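Local coordinates for uncharacterized protein (Porphyromonas gingivalis, PDB 2QSV), which is of unknown function, possibly a cysteine-type peptidase, its C-terminal part being two immunoglobulin-like domains of the E-set type, at residues V46-R51 against L63-A68. Sequence-based numbering, arbitrary orientation.
Sequences VSLDDR and LNLSLA
Ser47 and Ser66 form the antiparallel hydrogen-bonded pair that fastens the short edge strand 46-47 to strand 61-67 in the four-stranded sheet of the first E-set domain. Ser47 N reaches Ser66 O at 2.7 Å, and Ser66 N returns to Ser47 O at 3.0 Å. The same oxygens take weaker C-H contacts, Val46 CA lying 3.2 Å from Ser66 O. On one face the two serines stand abreast, CB to CB 4.0 Å, and Ser47 OG rests near Ala68 CB. On the other, Val46 CB packs against Leu65 CB at 4.2 Å; both residues are buried, Val46 also touching Phe12 and Leu65 touching Val101 of strand 94-105, in the opposing sheet.

Beyond Ser47 the chains splay apart, and side chains take over from backbone bonds. CG of Leu48 stands anti to its backbone N (chi1 -174°); its CD1 branch lies 3.3 Å from Asn64 O and also touches Leu63 CB and, more loosely, Leu65 CD1. Asp50 is the centre of an inverse gamma turn, and its side chain crosses that of Leu63 at about a right angle, Asp50 OD2 lying 3.5 Å from Leu63 CD2. That carboxylate is also salt-bridged to Arg61, earlier on the partner strand, which ties the turn to the sheet. Leu63 and Leu65 bond by their backbones to strand 22-29, placing 61-67 inside the sheet and 46-47 at its margin, as expected of a short edge strand in an immunoglobulin-like beta sandwich.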
ATOM      1  N   VAL A  46       8.585  -1.079  11.189  1.00 35.36           N
ATOM      2  CA  VAL A  46       8.059  -0.327  12.330  1.00 36.51           C
ATOM      3  C   VAL A  46       8.635  -0.759  13.680  1.00 38.82           C
ATOM      4  O   VAL A  46       9.160  -1.863  13.823  1.00 38.44           O
ATOM      5  CB  VAL A  46       6.491  -0.283  12.427  1.00 36.21           C
ATOM      6  CG1 VAL A  46       5.813   0.030  11.096  1.00 31.01           C
ATOM      7  CG2 VAL A  46       5.939  -1.511  13.093  1.00 36.41           C
ATOM      8  N   SER A  47       8.503   0.144  14.651  1.00 41.56           N
ATOM      9  CA  SER A  47       8.844  -0.071  16.055  1.00 44.38           C
ATOM     10  C   SER A  47       7.607   0.091  16.909  1.00 45.32           C
ATOM     11  O   SER A  47       6.806   1.021  16.679  1.00 45.45           O
ATOM     12  CB  SER A  47       9.865   0.968  16.505  1.00 44.52           C
ATOM     13  OG  SER A  47      11.144   0.387  16.537  1.00 49.58           O
ATOM     14  N   LEU A  48       7.445  -0.812  17.876  1.00 47.32           N
ATOM     15  CA  LEU A  48       6.400  -0.714  18.888  1.00 49.88           C
ATOM     16  C   LEU A  48       6.846  -1.359  20.217  1.00 51.83           C
ATOM     17  O   LEU A  48       7.131  -2.557  20.273  1.00 52.04           O
ATOM     18  CB  LEU A  48       5.099  -1.348  18.393  1.00 49.34           C
ATOM     19  CG  LEU A  48       3.832  -1.217  19.253  1.00 49.26           C
ATOM     20  CD1 LEU A  48       3.293   0.204  19.201  1.00 49.42           C
ATOM     21  CD2 LEU A  48       2.755  -2.218  18.804  1.00 48.31           C
ATOM     22  N   ASP A  49       6.904  -0.557  21.281  1.00 54.58           N
ATOM     23  CA  ASP A  49       7.171  -1.092  22.625  1.00 56.96           C
ATOM     24  C   ASP A  49       5.880  -1.542  23.317  1.00 57.69           C
ATOM     25  O   ASP A  49       5.886  -2.518  24.057  1.00 58.03           O
ATOM     26  CB  ASP A  49       7.997  -0.113  23.460  1.00 57.57           C
ATOM     27  CG  ASP A  49       9.397   0.097  22.880  1.00 60.37           C
ATOM     28  OD1 ASP A  49       9.880   1.248  22.891  1.00 62.80           O
ATOM     29  OD2 ASP A  49      10.008  -0.890  22.395  1.00 63.47           O
ATOM     30  N   ASP A  50       4.767  -0.877  23.025  1.00 58.58           N
ATOM     31  CA  ASP A  50       3.464  -1.315  23.517  1.00 59.80           C
ATOM     32  C   ASP A  50       3.006  -2.615  22.829  1.00 60.04           C
ATOM     33  O   ASP A  50       2.119  -2.588  21.963  1.00 60.09           O
ATOM     34  CB  ASP A  50       2.428  -0.207  23.305  1.00 60.12           C
ATOM     35  CG  ASP A  50       1.325  -0.221  24.351  1.00 62.82           C
ATOM     36  OD1 ASP A  50       1.456  -0.968  25.356  1.00 65.30           O
ATOM     37  OD2 ASP A  50       0.322   0.529  24.176  1.00 64.14           O
ATOM     38  N   ARG A  51       3.589  -3.749  23.242  1.00 60.29           N
ATOM     39  CA  ARG A  51       3.398  -5.037  22.542  1.00 60.51           C
ATOM     40  C   ARG A  51       2.570  -6.103  23.254  1.00 60.93           C
ATOM     41  O   ARG A  51       2.091  -7.042  22.618  1.00 61.48           O
ATOM     42  CB  ARG A  51       4.744  -5.652  22.157  1.00 60.36           C
ATOM     43  CG  ARG A  51       5.351  -5.019  20.931  1.00 58.94           C
ATOM     44  CD  ARG A  51       6.333  -5.933  20.277  1.00 56.76           C
ATOM     45  NE  ARG A  51       5.627  -6.955  19.521  1.00 55.48           N
ATOM     46  CZ  ARG A  51       6.175  -7.683  18.561  1.00 53.71           C
ATOM     47  NH1 ARG A  51       7.442  -7.491  18.226  1.00 52.53           N
ATOM     48  NH2 ARG A  51       5.451  -8.599  17.937  1.00 53.30           N
ATOM     49  N   LEU A  63      -2.041   2.588  20.095  1.00 55.68           N
ATOM     50  CA  LEU A  63      -0.743   2.078  19.660  1.00 53.41           C
ATOM     51  C   LEU A  63      -0.113   3.047  18.649  1.00 51.39           C
ATOM     52  O   LEU A  63      -0.748   3.432  17.653  1.00 50.28           O
ATOM     53  CB  LEU A  63      -0.860   0.647  19.086  1.00 53.64           C
ATOM     54  CG  LEU A  63      -1.725  -0.374  19.853  1.00 53.61           C
ATOM     55  CD1 LEU A  63      -1.873  -1.688  19.096  1.00 52.28           C
ATOM     56  CD2 LEU A  63      -1.194  -0.614  21.275  1.00 52.78           C
ATOM     57  N   ASN A  64       1.122   3.450  18.938  1.00 49.00           N
ATOM     58  CA  ASN A  64       1.882   4.335  18.054  1.00 47.41           C
ATOM     59  C   ASN A  64       3.033   3.582  17.412  1.00 45.81           C
ATOM     60  O   ASN A  64       4.006   3.246  18.072  1.00 46.07           O
ATOM     61  CB  ASN A  64       2.400   5.581  18.798  1.00 47.20           C
ATOM     62  CG  ASN A  64       1.276   6.358  19.486  1.00 46.52           C
ATOM     63  OD1 ASN A  64       1.275   6.503  20.711  1.00 48.56           O
ATOM     64  ND2 ASN A  64       0.303   6.818  18.712  1.00 42.59           N
ATOM     65  N   LEU A  65       2.889   3.303  16.122  1.00 43.70           N
ATOM     66  CA  LEU A  65       3.910   2.606  15.365  1.00 41.89           C
ATOM     67  C   LEU A  65       4.872   3.645  14.797  1.00 40.73           C
ATOM     68  O   LEU A  65       4.485   4.481  13.972  1.00 40.02           O
ATOM     69  CB  LEU A  65       3.265   1.793  14.238  1.00 41.39           C
ATOM     70  CG  LEU A  65       2.395   0.563  14.520  1.00 41.32           C
ATOM     71  CD1 LEU A  65       1.189   0.828  15.437  1.00 40.01           C
ATOM     72  CD2 LEU A  65       1.913   0.036  13.179  1.00 39.08           C
ATOM     73  N   SER A  66       6.113   3.590  15.261  1.00 39.78           N
ATOM     74  CA  SER A  66       7.192   4.426  14.747  1.00 39.52           C
ATOM     75  C   SER A  66       7.855   3.797  13.544  1.00 38.45           C
ATOM     76  O   SER A  66       8.146   2.600  13.540  1.00 37.65           O
ATOM     77  CB  SER A  66       8.276   4.618  15.807  1.00 39.74           C
ATOM     78  OG  SER A  66       7.780   5.405  16.867  1.00 44.05           O
ATOM     79  N   LEU A  67       8.161   4.633  12.555  1.00 37.05           N
ATOM     80  CA  LEU A  67       8.858   4.196  11.380  1.00 35.86           C
ATOM     81  C   LEU A  67      10.304   3.903  11.706  1.00 35.60           C
ATOM     82  O   LEU A  67      10.995   4.728  12.283  1.00 36.20           O
ATOM     83  CB  LEU A  67       8.769   5.266  10.273  1.00 35.47           C
ATOM     84  CG  LEU A  67       9.297   4.877   8.890  1.00 34.02           C
ATOM     85  CD1 LEU A  67       8.571   3.656   8.265  1.00 31.06           C
ATOM     86  CD2 LEU A  67       9.211   6.113   7.958  1.00 33.90           C
ATOM     87  N   ALA A  68      10.761   2.731  11.294  1.00 35.34           N
ATOM     88  CA  ALA A  68      12.147   2.331  11.461  1.00 35.35           C
ATOM     89  C   ALA A  68      12.546   1.524  10.233  1.00 34.99           C
ATOM     90  O   ALA A  68      12.434   0.311  10.240  1.00 35.10           O
ATOM     91  CB  ALA A  68      12.307   1.481  12.774  1.00 35.97           C
TER